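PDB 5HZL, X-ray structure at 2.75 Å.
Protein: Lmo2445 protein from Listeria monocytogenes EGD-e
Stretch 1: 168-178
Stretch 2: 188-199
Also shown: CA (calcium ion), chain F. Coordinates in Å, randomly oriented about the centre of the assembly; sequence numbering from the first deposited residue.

Stretch 1 168-178: NMPNLDSLILN
Stretch 2 (188-199) DIFLSQQLGTHS

The two stretches meet as neighbouring parallel β-strands, 174-176 and 197-199, whose axes approach to 4.8 Å and diverge by 16°. Ser174 pairs with Thr197, Leu175 with His198 and Ile176 with Ser199, with CA-CA separations of 4.7, 5.0 and 5.0 Å. Stretch 1 enters its strand through a type I turn from Met169 to Leu172, closed by Leu172 N to Met169 O at 3.2 Å. Stretch 2 starts in a helix that includes residues 188-191; Gln193 then adopts positive phi (73°/12°), and the strand begins at Thr197 (-139°/132°). In all, the contact buries 662 Å².

Backbone hydrogen bonds follow the staggered parallel pattern. Asp173 O accepts from both Gly196 N (2.9 Å) and Thr197 N (3.2 Å), Leu175 N donates to Thr197 O (3.2 Å, 161°), Ser199 N gives a weak bond to Leu175 O (3.4 Å), and Leu177 N closes the ladder on Ser199 O (2.9 Å). Between these rungs, CA-H groups lean on the same carbonyls: Ser174 CA lies 3.4 Å from Thr197 O, and His198 CA 3.4 Å from Leu175 O.

Leu175 and His198 point to one face of the sheet, where Leu175 packs against Ile189 and Phe190 of the helix that precedes the second strand. Leu175 (chi1 t, chi2 p) sets CB 4.0 Å from Leu195 CD1, while its CD2 lies 4.0 Å from Ile189 CG2 and 4.3 Å from Phe190 CE1. Leu172, also t, p, extends this apolar cluster, with CG 3.8 Å from Leu195 CD2 (Leu195 m, t) and CD2 4.3 Å from Ile189 CD1 (Ile189 t, p). Leu177 (m, t) brings CD1 within 4.3 Å of Phe190 CZ; Leu175 CD2 and Leu177 CD1 both approach the ring, with chi1 m and chi2 -49°, obliquely. His198 (chi1 p) begins on this face, but its imidazole leads away.

Ser174, Thr197, Ile176 and Ser199 occupy the other face. Ser174 OG (chi1 t) sits 3.4 Å from Thr197 CB, and Ile176 (m, m) places CD1 3.8 Å from Thr197 CG2. Ser199 (chi1 t), the last residue of its strand, donates a weak hydrogen bond from OG to OD1 of Asn178, in the loop after the first strand (3.3 Å; Asn178 chi1 p).

Calcium ties the stretches together just before the strands. Asp173 (chi1 t, chi2 55°) binds it through OD1 at 2.6 Å, and Gln194 O binds at 2.4 Å. Both oxygens bind the same ion, and Asp173 OD1 lies 3.0 Å from Gln194 O. The same carboxylate oxygen, Asp173 OD1, weakly accepts from Gly196 N at 3.4 Å.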

ATOM      1  N   ASN A 168       8.695  14.253  -0.870  1.00 63.19           N
ATOM      2  CA  ASN A 168       8.683  15.022   0.365  1.00 64.73           C
ATOM      3  C   ASN A 168       9.482  14.331   1.509  1.00 62.47           C
ATOM      4  O   ASN A 168       9.376  14.756   2.659  1.00 60.89           O
ATOM      5  CB  ASN A 168       7.207  15.208   0.795  1.00 66.34           C
ATOM      6  CG  ASN A 168       6.464  13.864   1.027  1.00 66.42           C
ATOM      7  OD1 ASN A 168       6.753  12.845   0.373  1.00 64.47           O
ATOM      8  ND2 ASN A 168       5.495  13.868   1.954  1.00 66.70           N
HETATM    9  N   MSE A 169      10.265  13.286   1.192  1.00 60.54           N
HETATM   10  CA  MSE A 169      11.036  12.511   2.190  1.00 59.30           C
HETATM   11  C   MSE A 169      12.507  12.491   1.842  1.00 58.61           C
HETATM   12  O   MSE A 169      12.978  11.554   1.197  1.00 56.80           O
HETATM   13  CB  MSE A 169      10.446  11.104   2.190  1.00 58.69           C
HETATM   14  CG  MSE A 169       9.106  11.088   2.931  1.00 59.55           C
HETATM   15 SE   MSE A 169       8.198   9.348   2.751  1.00 58.89          SE
HETATM   16  CE  MSE A 169       7.412   9.696   0.977  1.00 58.48           C
ATOM     17  N   PRO A 170      13.257  13.502   2.292  1.00 59.15           N
ATOM     18  CA  PRO A 170      14.684  13.608   1.931  1.00 60.36           C
ATOM     19  C   PRO A 170      15.643  12.481   2.315  1.00 59.97           C
ATOM     20  O   PRO A 170      16.749  12.435   1.775  1.00 61.53           O
ATOM     21  CB  PRO A 170      15.120  14.935   2.581  1.00 61.76           C
ATOM     22  CG  PRO A 170      14.164  15.165   3.683  1.00 60.70           C
ATOM     23  CD  PRO A 170      12.865  14.571   3.237  1.00 59.07           C
ATOM     24  N   ASN A 171      15.247  11.590   3.219  1.00 58.91           N
ATOM     25  CA  ASN A 171      16.136  10.490   3.629  1.00 58.43           C
ATOM     26  C   ASN A 171      15.716   9.122   3.140  1.00 56.09           C
ATOM     27  O   ASN A 171      16.421   8.146   3.395  1.00 56.57           O
ATOM     28  CB  ASN A 171      16.317  10.513   5.147  1.00 58.60           C
ATOM     29  CG  ASN A 171      17.016  11.772   5.613  1.00 60.11           C
ATOM     30  OD1 ASN A 171      17.921  12.275   4.945  1.00 61.99           O
ATOM     31  ND2 ASN A 171      16.614  12.282   6.759  1.00 60.16           N
ATOM     32  N   LEU A 172      14.593   9.067   2.421  1.00 54.40           N
ATOM     33  CA  LEU A 172      14.064   7.825   1.876  1.00 52.55           C
ATOM     34  C   LEU A 172      15.160   7.180   1.045  1.00 53.68           C
ATOM     35  O   LEU A 172      15.707   7.815   0.135  1.00 55.29           O
ATOM     36  CB  LEU A 172      12.822   8.107   1.022  1.00 51.05           C
ATOM     37  CG  LEU A 172      12.065   6.918   0.421  1.00 48.40           C
ATOM     38  CD1 LEU A 172      11.592   5.957   1.496  1.00 46.58           C
ATOM     39  CD2 LEU A 172      10.888   7.425  -0.392  1.00 47.69           C
ATOM     40  N   ASP A 173      15.492   5.937   1.390  1.00 53.38           N
ATOM     41  CA  ASP A 173      16.555   5.198   0.714  1.00 54.67           C
ATOM     42  C   ASP A 173      16.116   3.835   0.180  1.00 52.93           C
ATOM     43  O   ASP A 173      16.866   3.207  -0.575  1.00 53.78           O
ATOM     44  CB  ASP A 173      17.714   4.985   1.693  1.00 56.32           C
ATOM     45  CG  ASP A 173      18.995   4.551   1.004  1.00 58.68           C
ATOM     46  OD1 ASP A 173      19.450   5.262   0.068  1.00 62.97           O
ATOM     47  OD2 ASP A 173      19.566   3.528   1.425  1.00 57.84           O
ATOM     48  N   SER A 174      14.935   3.366   0.581  1.00 51.06           N
ATOM     49  CA  SER A 174      14.426   2.076   0.113  1.00 49.64           C
ATOM     50  C   SER A 174      12.913   2.154  -0.091  1.00 46.50           C
ATOM     51  O   SER A 174      12.184   2.519   0.823  1.00 43.68           O
ATOM     52  CB  SER A 174      14.786   0.965   1.095  1.00 50.07           C
ATOM     53  OG  SER A 174      14.383  -0.300   0.594  1.00 50.85           O
ATOM     54  N   LEU A 175      12.457   1.808  -1.293  1.00 45.37           N
ATOM     55  CA  LEU A 175      11.035   1.852  -1.640  1.00 44.78           C
ATOM     56  C   LEU A 175      10.681   0.583  -2.410  1.00 43.57           C
ATOM     57  O   LEU A 175      11.011   0.464  -3.583  1.00 44.30           O
ATOM     58  CB  LEU A 175      10.747   3.109  -2.478  1.00 45.66           C
ATOM     59  CG  LEU A 175       9.325   3.345  -2.981  1.00 44.65           C
ATOM     60  CD1 LEU A 175       8.378   3.487  -1.806  1.00 44.57           C
ATOM     61  CD2 LEU A 175       9.279   4.577  -3.867  1.00 45.04           C
ATOM     62  N   ILE A 176      10.000  -0.350  -1.748  1.00 42.99           N
ATOM     63  CA  ILE A 176       9.628  -1.630  -2.350  1.00 42.98           C
ATOM     64  C   ILE A 176       8.156  -1.577  -2.763  1.00 41.95           C
ATOM     65  O   ILE A 176       7.282  -1.431  -1.906  1.00 41.19           O
ATOM     66  CB  ILE A 176       9.836  -2.804  -1.358  1.00 43.43           C
ATOM     67  CG1 ILE A 176      11.132  -2.657  -0.522  1.00 44.75           C
ATOM     68  CG2 ILE A 176       9.750  -4.145  -2.083  1.00 44.15           C
ATOM     69  CD1 ILE A 176      12.425  -2.577  -1.295  1.00 45.32           C
ATOM     70  N   LEU A 177       7.894  -1.704  -4.067  1.00 41.93           N
ATOM     71  CA  LEU A 177       6.530  -1.649  -4.617  1.00 41.32           C
ATOM     72  C   LEU A 177       6.169  -2.755  -5.616  1.00 39.95           C
ATOM     73  O   LEU A 177       5.188  -2.607  -6.348  1.00 38.66           O
ATOM     74  CB  LEU A 177       6.338  -0.303  -5.319  1.00 42.97           C
ATOM     75  CG  LEU A 177       6.372   0.963  -4.480  1.00 43.94           C
ATOM     76  CD1 LEU A 177       6.373   2.191  -5.372  1.00 45.89           C
ATOM     77  CD2 LEU A 177       5.180   0.988  -3.548  1.00 43.66           C
ATOM     78  N   ASN A 178       6.934  -3.845  -5.668  1.00 38.97           N
ATOM     79  CA  ASN A 178       6.581  -4.918  -6.602  1.00 38.44           C
ATOM     80  C   ASN A 178       5.259  -5.597  -6.251  1.00 38.08           C
ATOM     81  O   ASN A 178       4.764  -5.450  -5.147  1.00 38.33           O
ATOM     82  CB  ASN A 178       7.693  -5.977  -6.742  1.00 38.36           C
ATOM     83  CG  ASN A 178       8.136  -6.571  -5.413  1.00 38.43           C
ATOM     84  OD1 ASN A 178       8.530  -5.845  -4.506  1.00 40.29           O
ATOM     85  ND2 ASN A 178       8.138  -7.892  -5.313  1.00 37.80           N
ATOM     86  N   ASP A 188       9.544  10.562 -10.740  1.00 59.43           N
ATOM     87  CA  ASP A 188      10.465  11.442 -10.018  1.00 60.12           C
ATOM     88  C   ASP A 188      11.364  10.737  -9.009  1.00 59.46           C
ATOM     89  O   ASP A 188      12.591  10.864  -9.086  1.00 60.74           O
ATOM     90  CB  ASP A 188       9.730  12.586  -9.304  1.00 60.76           C
ATOM     91  CG  ASP A 188       9.082  13.580 -10.260  1.00 61.14           C
ATOM     92  OD1 ASP A 188       8.895  13.284 -11.455  1.00 61.01           O
ATOM     93  OD2 ASP A 188       8.754  14.684  -9.783  1.00 62.52           O
ATOM     94  N   ILE A 189      10.753   9.984  -8.095  1.00 57.41           N
ATOM     95  CA  ILE A 189      11.502   9.294  -7.046  1.00 57.02           C
ATOM     96  C   ILE A 189      12.493   8.261  -7.600  1.00 57.43           C
ATOM     97  O   ILE A 189      13.615   8.174  -7.091  1.00 57.38           O
ATOM     98  CB  ILE A 189      10.566   8.699  -5.957  1.00 56.28           C
ATOM     99  CG1 ILE A 189      11.342   8.345  -4.682  1.00 56.34           C
ATOM    100  CG2 ILE A 189       9.760   7.524  -6.488  1.00 55.68           C
ATOM    101  CD1 ILE A 189      12.003   9.536  -4.009  1.00 57.92           C
ATOM    102  N   PHE A 190      12.114   7.496  -8.631  1.00 57.09           N
ATOM    103  CA  PHE A 190      13.059   6.527  -9.199  1.00 58.11           C
ATOM    104  C   PHE A 190      14.202   7.189  -9.967  1.00 60.35           C
ATOM    105  O   PHE A 190      15.317   6.672  -9.972  1.00 61.22           O
ATOM    106  CB  PHE A 190      12.394   5.476 -10.091  1.00 58.20           C
ATOM    107  CG  PHE A 190      11.439   4.570  -9.374  1.00 57.58           C
ATOM    108  CD1 PHE A 190      11.802   3.940  -8.185  1.00 58.42           C
ATOM    109  CD2 PHE A 190      10.223   4.255  -9.933  1.00 57.42           C
ATOM    110  CE1 PHE A 190      10.930   3.087  -7.530  1.00 57.93           C
ATOM    111  CE2 PHE A 190       9.352   3.389  -9.286  1.00 57.95           C
ATOM    112  CZ  PHE A 190       9.704   2.803  -8.081  1.00 57.05           C
ATOM    113  N   LEU A 191      13.926   8.326 -10.601  1.00 61.80           N
ATOM    114  CA  LEU A 191      14.937   9.061 -11.375  1.00 63.86           C
ATOM    115  C   LEU A 191      15.807  10.011 -10.556  1.00 65.22           C
ATOM    116  O   LEU A 191      16.834  10.467 -11.053  1.00 67.92           O
ATOM    117  CB  LEU A 191      14.277   9.849 -12.509  1.00 64.59           C
ATOM    118  CG  LEU A 191      13.499   9.036 -13.546  1.00 63.71           C
ATOM    119  CD1 LEU A 191      12.875   9.991 -14.553  1.00 64.43           C
ATOM    120  CD2 LEU A 191      14.382   8.008 -14.242  1.00 63.89           C
ATOM    121  N   SER A 192      15.407  10.315  -9.326  1.00 64.65           N
ATOM    122  CA  SER A 192      16.181  11.224  -8.469  1.00 66.48           C
ATOM    123  C   SER A 192      17.490  10.620  -7.973  1.00 67.34           C
ATOM    124  O   SER A 192      18.370  11.348  -7.544  1.00 66.89           O
ATOM    125  CB  SER A 192      15.361  11.614  -7.241  1.00 66.37           C
ATOM    126  OG  SER A 192      15.078  10.465  -6.454  1.00 65.44           O
ATOM    127  N   GLN A 193      17.583   9.291  -8.000  1.00 68.48           N
ATOM    128  CA  GLN A 193      18.772   8.539  -7.548  1.00 70.58           C
ATOM    129  C   GLN A 193      19.021   8.485  -6.009  1.00 69.23           C
ATOM    130  O   GLN A 193      20.097   8.061  -5.579  1.00 68.69           O
ATOM    131  CB  GLN A 193      20.032   8.952  -8.336  1.00 74.13           C
ATOM    132  CG  GLN A 193      19.911   8.645  -9.825  1.00 76.09           C
ATOM    133  CD  GLN A 193      21.122   9.075 -10.647  1.00 80.53           C
ATOM    134  OE1 GLN A 193      21.572   8.330 -11.511  1.00 83.00           O
ATOM    135  NE2 GLN A 193      21.666  10.264 -10.372  1.00 82.37           N
ATOM    136  N   GLN A 194      18.041   8.886  -5.189  1.00 67.18           N
ATOM    137  CA  GLN A 194      18.192   8.808  -3.721  1.00 67.35           C
ATOM    138  C   GLN A 194      18.196   7.361  -3.238  1.00 65.08           C
ATOM    139  O   GLN A 194      18.947   6.983  -2.327  1.00 65.78           O
ATOM    140  CB  GLN A 194      17.005   9.417  -2.958  1.00 66.86           C
ATOM    141  CG  GLN A 194      16.681  10.889  -3.118  1.00 68.49           C
ATOM    142  CD  GLN A 194      15.554  11.316  -2.171  1.00 67.70           C
ATOM    143  OE1 GLN A 194      15.152  10.566  -1.264  1.00 64.74           O
ATOM    144  NE2 GLN A 194      15.051  12.532  -2.363  1.00 68.67           N
ATOM    145  N   LEU A 195      17.312   6.586  -3.861  1.00 61.83           N
ATOM    146  CA  LEU A 195      17.072   5.200  -3.517  1.00 60.06           C
ATOM    147  C   LEU A 195      18.184   4.214  -3.842  1.00 61.16           C
ATOM    148  O   LEU A 195      18.497   3.989  -5.010  1.00 60.71           O
ATOM    149  CB  LEU A 195      15.794   4.717  -4.222  1.00 57.61           C
ATOM    150  CG  LEU A 195      14.516   5.536  -4.045  1.00 56.11           C
ATOM    151  CD1 LEU A 195      13.421   4.932  -4.908  1.00 54.57           C
ATOM    152  CD2 LEU A 195      14.088   5.632  -2.588  1.00 55.74           C
ATOM    153  N   GLY A 196      18.753   3.622  -2.791  1.00 62.40           N
ATOM    154  CA  GLY A 196      19.790   2.599  -2.919  1.00 63.94           C
ATOM    155  C   GLY A 196      19.150   1.223  -3.135  1.00 63.09           C
ATOM    156  O   GLY A 196      19.826   0.286  -3.559  1.00 66.07           O
ATOM    157  N   THR A 197      17.854   1.106  -2.835  1.00 60.05           N
ATOM    158  CA  THR A 197      17.095  -0.130  -2.996  1.00 59.35           C
ATOM    159  C   THR A 197      15.716   0.238  -3.555  1.00 58.73           C
ATOM    160  O   THR A 197      15.055   1.141  -3.044  1.00 59.70           O
ATOM    161  CB  THR A 197      16.915  -0.850  -1.635  1.00 59.05           C
ATOM    162  OG1 THR A 197      18.193  -1.140  -1.060  1.00 59.91           O
ATOM    163  CG2 THR A 197      16.131  -2.161  -1.786  1.00 57.56           C
ATOM    164  N   HIS A 198      15.275  -0.457  -4.595  1.00 57.69           N
ATOM    165  CA  HIS A 198      13.977  -0.172  -5.196  1.00 57.23           C
ATOM    166  C   HIS A 198      13.464  -1.359  -6.018  1.00 54.41           C
ATOM    167  O   HIS A 198      14.233  -2.132  -6.592  1.00 55.00           O
ATOM    168  CB  HIS A 198      14.063   1.074  -6.094  1.00 60.88           C
ATOM    169  CG  HIS A 198      14.978   0.904  -7.270  1.00 66.06           C
ATOM    170  ND1 HIS A 198      16.338   1.147  -7.203  1.00 69.06           N
ATOM    171  CD2 HIS A 198      14.731   0.493  -8.538  1.00 67.52           C
ATOM    172  CE1 HIS A 198      16.886   0.899  -8.379  1.00 70.12           C
ATOM    173  NE2 HIS A 198      15.933   0.499  -9.204  1.00 70.79           N
ATOM    174  N   SER A 199      12.153  -1.477  -6.092  1.00 50.60           N
ATOM    175  CA  SER A 199      11.545  -2.544  -6.838  1.00 47.98           C
ATOM    176  C   SER A 199      10.185  -2.105  -7.333  1.00 44.87           C
ATOM    177  O   SER A 199       9.413  -1.507  -6.583  1.00 44.31           O
ATOM    178  CB  SER A 199      11.414  -3.773  -5.953  1.00 48.24           C
ATOM    179  OG  SER A 199      10.837  -4.831  -6.693  1.00 50.04           O
TER
HETATM  180 CA    CA F 405      20.626   7.446  -0.700  1.00 64.08          CA